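Local atomic coordinates of putative uncharacterized protein (Streptococcus pyogenes serotype M1, PDB entry 3VZH), a protein that probably cuts precursor CRISPR RNA as the Cas5d-type endoribonuclease of a type I-C CRISPR system, a branch of bacterial adaptive immunity. Residues D111-S114 with D115-P118; E122-M125 with E126-I129. All coordinates share one frame; numbering follows the deposited sequence.

Contact 1 and contact 2 follow one another along the chain and lie about 17 Å apart, centre to centre. Residues 111-118 run from a 3-10 turn in the loop after strand 95-105 to the start of helix 118-130, with Leu117 at the N-cap position; residues 122-129 form the middle and end of that helix. Contact 1 is at the surface, about 24 Å from the centre of the chain, whereas contact 2, about 17 Å from it, is partly buried against strands 9-15, 55-64 and 95-105. Together they trace the connection that leaves the antiparallel sheet of this RRM-containing Cas5 protein and returns as a helix packed on it.

Contact 1 (D111-S114 with D115-P118); sequences DLNS and DRLP
The backbone amides of Asp115 and Arg116 turn back onto the carbonyls of Leu112 and Asn113, two successive i to i+3 hydrogen bonds that close a 3-10 turn. Asp115 N lies 3.0 Å from Leu112 O, with an N-H...O angle of 149°. The next bond, Arg116 N to Asn113 O, measures 3.1 Å and is straighter, at 160°. One residue on, Leu117 N makes a weak 2.8 Å bond to Asp115 O, closing an inverse gamma turn centred on Arg116; the same oxygen also accepts a hydrogen bond from His121 NE2 of helix 118-130.

Among side chains, Asn113 and Arg116 cross at about a right angle, Asn113 ND2 approaching Arg116 CD to 3.5 Å; amide and guanidinium planes are 50° apart, so they do not stack. Extended from CG to NE, the arginine carries its guanidinium past Asn113 to a salt bridge from NH1 to Glu107. Asp115 is likewise satisfied outside the turn: OD2 by a hydrogen bond with Thr54, OD1 by a salt bridge to Lys120. Leu112 packs on Pro53 and Thr54, while Arg116 and Pro118 touch Trp105, setting this surface turn between the end of strand 95-105 and the first turn of helix 118-130.

Contact 2 (E122-M125 with E126-I129); sequences EAIM and ERSI
Ser128 closes on Ile124 with two hydrogen bonds to one acceptor: OG of Ser128 is 2.6 Å from Ile124 O, and the backbone N of Ser128 lies 2.8 Å from the same oxygen. The two donors arrive from opposite faces of the carbonyl plane. With OG beside its own backbone N (chi1 -59°), the hydroxyl is directed back along the helix, the usual way a helical serine reaches the carbonyl four residues earlier; OG also meets Ile124 CG2 at 3.8 Å.

On the neighbouring flank, Arg127 folds back over the preceding turn. A bend at chi3 (-108°) lays the guanidinium over the backbone, Ile124 CA standing 4.2 Å above the centre of one face. Arg127 NH1 approaches Ile124 CG1 to 3.8 Å, and the aliphatic Arg127 CG rests 3.3 Å from Ala123 O. Towards the sheet, Met125, bent at chi2 and chi3, meets Ile129 through CG to CD1 at 4.0 Å.

Regular i to i+4 backbone bonds from Glu126 to Glu122, Arg127 to Ala123 and Ile129 to Met125 set this spacing; the Arg127 N-H...O angle is 173°. Beyond them, Met125 and Ile129 pack on Phe9 and Phe101. Ile124 and Ser128 both touch Arg134.

Glu122 and Glu126 lie one turn apart, with Glu122 OE2 and Glu126 OE1 5.3 Å from each other, like charges near but not in contact. Arg7 holds both: its backbone N hydrogen-bonds Glu122 OE1, and its guanidinium forms a salt bridge with Glu126 OE1, its positive charge probably offsetting some of the repulsion. Apolar packing by Met125 and Ile129 seats the helix on the sheet, the Glu122 and Glu126 side chains touch Phe103 and Phe9 of it while their carboxylates reach Arg7, and the buried serine hydroxyl is satisfied within the helix itself.

Contact 1 (D111-S114 with D115-P118)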
loop_
_atom_site.group_PDB
_atom_site.type_symbol
_atom_site.label_atom_id
_atom_site.label_comp_id
_atom_site.label_asym_id
_atom_site.label_seq_id
_atom_site.Cartn_x
_atom_site.Cartn_y
_atom_site.Cartn_z
ATOM N N ASP A 111 19.981 14.707 8.322
ATOM C CA ASP A 111 21.344 14.622 7.807
ATOM C C ASP A 111 21.387 14.448 6.284
ATOM O O ASP A 111 22.457 14.626 5.684
ATOM C CB ASP A 111 22.050 13.457 8.484
ATOM C CG ASP A 111 21.307 12.123 8.252
ATOM O OD1 ASP A 111 21.956 11.168 7.832
ATOM O OD2 ASP A 111 20.089 12.039 8.461
ATOM N N LEU A 112 20.250 14.068 5.661
ATOM C CA LEU A 112 20.230 13.844 4.239
ATOM C C LEU A 112 19.682 15.021 3.489
ATOM O O LEU A 112 19.265 14.908 2.373
ATOM C CB LEU A 112 19.408 12.595 3.895
ATOM C CG LEU A 112 19.916 11.311 4.482
ATOM C CD1 LEU A 112 18.962 10.200 4.050
ATOM C CD2 LEU A 112 21.355 11.115 3.984
ATOM N N ASN A 113 19.827 16.200 4.052
ATOM C CA ASN A 113 19.322 17.378 3.377
ATOM C C ASN A 113 19.879 17.595 1.954
ATOM O O ASN A 113 19.151 18.031 1.072
ATOM C CB ASN A 113 19.535 18.622 4.300
ATOM C CG ASN A 113 18.689 19.798 3.890
ATOM O OD1 ASN A 113 19.191 20.731 3.278
ATOM N ND2 ASN A 113 17.405 19.734 4.158
ATOM N N SER A 114 21.153 17.287 1.712
ATOM C CA SER A 114 21.766 17.530 0.361
ATOM C C SER A 114 21.229 16.631 -0.745
ATOM O O SER A 114 21.323 16.952 -1.950
ATOM C CB SER A 114 23.310 17.455 0.445
ATOM O OG SER A 114 23.707 16.114 0.682
ATOM N N ASP A 115 20.557 15.543 -0.309
ATOM C CA ASP A 115 19.935 14.577 -1.232
ATOM C C ASP A 115 18.452 14.896 -1.485
ATOM O O ASP A 115 17.768 14.110 -2.171
ATOM C CB ASP A 115 20.020 13.149 -0.705
ATOM C CG ASP A 115 19.791 12.100 -1.807
ATOM O OD1 ASP A 115 20.319 12.262 -2.941
ATOM O OD2 ASP A 115 19.021 11.139 -1.566
ATOM N N ARG A 116 17.968 15.994 -0.876
ATOM C CA ARG A 116 16.524 16.361 -1.097
ATOM C C ARG A 116 16.332 17.005 -2.459
ATOM O O ARG A 116 16.121 18.248 -2.574
ATOM C CB ARG A 116 15.956 17.261 0.026
ATOM C CG ARG A 116 15.921 16.555 1.358
ATOM C CD ARG A 116 15.348 17.391 2.469
ATOM N NE ARG A 116 15.310 16.603 3.691
ATOM C CZ ARG A 116 14.650 16.939 4.798
ATOM N NH1 ARG A 116 14.079 18.141 4.883
ATOM N NH2 ARG A 116 14.632 16.122 5.841
ATOM N N LEU A 117 16.406 16.184 -3.499
ATOM C CA LEU A 117 16.439 16.645 -4.890
ATOM C C LEU A 117 15.218 16.119 -5.589
ATOM O O LEU A 117 15.192 14.944 -5.989
ATOM C CB LEU A 117 17.726 16.110 -5.545
ATOM C CG LEU A 117 19.017 16.519 -4.782
ATOM C CD1 LEU A 117 20.238 15.599 -5.021
ATOM C CD2 LEU A 117 19.363 17.977 -5.086
ATOM N N PRO A 118 14.190 16.941 -5.726
ATOM C CA PRO A 118 12.927 16.435 -6.201
ATOM C C PRO A 118 13.003 15.867 -7.634
ATOM O O PRO A 118 12.439 14.796 -7.863
ATOM C CB PRO A 118 11.976 17.668 -6.153
ATOM C CG PRO A 118 12.787 18.806 -5.708
ATOM C CD PRO A 118 14.102 18.331 -5.210
#

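Contact 2 (E122-M125 with E126-I129)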
loop_
_atom_site.group_PDB
_atom_site.type_symbol
_atom_site.label_atom_id
_atom_site.label_comp_id
_atom_site.label_asym_id
_atom_site.label_seq_id
_atom_site.Cartn_x
_atom_site.Cartn_y
_atom_site.Cartn_z
ATOM N N GLU A 122 11.971 11.990 -8.209
ATOM C CA GLU A 122 10.805 11.763 -9.106
ATOM C C GLU A 122 11.156 10.972 -10.366
ATOM O O GLU A 122 10.409 10.043 -10.727
ATOM C CB GLU A 122 10.065 13.056 -9.486
ATOM C CG GLU A 122 9.314 13.750 -8.349
ATOM C CD GLU A 122 8.274 14.739 -8.886
ATOM O OE1 GLU A 122 7.408 15.203 -8.139
ATOM O OE2 GLU A 122 8.313 15.062 -10.099
ATOM N N ALA A 123 12.322 11.238 -10.965
ATOM C CA ALA A 123 12.756 10.494 -12.162
ATOM C C ALA A 123 13.035 9.034 -11.911
ATOM O O ALA A 123 12.589 8.138 -12.653
ATOM C CB ALA A 123 13.952 11.190 -12.872
ATOM N N ILE A 124 13.743 8.792 -10.808
ATOM C CA ILE A 124 14.026 7.444 -10.402
ATOM C C ILE A 124 12.781 6.685 -10.042
ATOM O O ILE A 124 12.652 5.485 -10.379
ATOM C CB ILE A 124 15.042 7.456 -9.258
ATOM C CG1 ILE A 124 16.327 8.096 -9.805
ATOM C CG2 ILE A 124 15.376 6.024 -8.795
ATOM C CD1 ILE A 124 17.453 8.083 -8.802
ATOM N N MET A 125 11.843 7.356 -9.345
ATOM C CA MET A 125 10.602 6.707 -9.008
ATOM C C MET A 125 9.849 6.303 -10.311
ATOM O O MET A 125 9.397 5.185 -10.419
ATOM C CB MET A 125 9.732 7.653 -8.139
ATOM C CG MET A 125 8.409 6.972 -7.692
ATOM S SD MET A 125 8.595 5.515 -6.612
ATOM C CE MET A 125 9.015 6.231 -4.985
ATOM N N GLU A 126 9.710 7.221 -11.257
ATOM C CA GLU A 126 9.083 6.822 -12.511
ATOM C C GLU A 126 9.755 5.633 -13.230
ATOM O O GLU A 126 9.050 4.700 -13.702
ATOM C CB GLU A 126 9.019 7.987 -13.479
ATOM C CG GLU A 126 8.540 9.239 -12.872
ATOM C CD GLU A 126 8.600 10.383 -13.893
ATOM O OE1 GLU A 126 7.727 11.266 -13.803
ATOM O OE2 GLU A 126 9.514 10.404 -14.764
ATOM N N ARG A 127 11.074 5.649 -13.362
ATOM C CA ARG A 127 11.855 4.531 -13.949
ATOM C C ARG A 127 11.711 3.237 -13.172
ATOM O O ARG A 127 11.561 2.179 -13.786
ATOM C CB ARG A 127 13.366 4.900 -14.061
ATOM C CG ARG A 127 13.538 6.077 -15.022
ATOM C CD ARG A 127 14.971 6.254 -15.510
ATOM N NE ARG A 127 15.606 7.427 -14.915
ATOM C CZ ARG A 127 16.516 7.393 -13.934
ATOM N NH1 ARG A 127 17.038 8.535 -13.478
ATOM N NH2 ARG A 127 16.918 6.228 -13.413
ATOM N N SER A 128 11.692 3.346 -11.841
ATOM C CA SER A 128 11.524 2.152 -10.964
ATOM C C SER A 128 10.161 1.517 -11.150
ATOM O O SER A 128 10.061 0.283 -11.301
ATOM C CB SER A 128 11.765 2.541 -9.509
ATOM O OG SER A 128 13.078 3.068 -9.395
ATOM N N ILE A 129 9.110 2.343 -11.259
ATOM C CA ILE A 129 7.787 1.836 -11.509
ATOM C C ILE A 129 7.738 1.101 -12.857
ATOM O O ILE A 129 7.222 -0.052 -12.947
ATOM C CB ILE A 129 6.724 2.965 -11.489
ATOM C CG1 ILE A 129 6.439 3.416 -10.019
ATOM C CG2 ILE A 129 5.476 2.485 -12.225
ATOM C CD1 ILE A 129 5.793 4.764 -9.812
#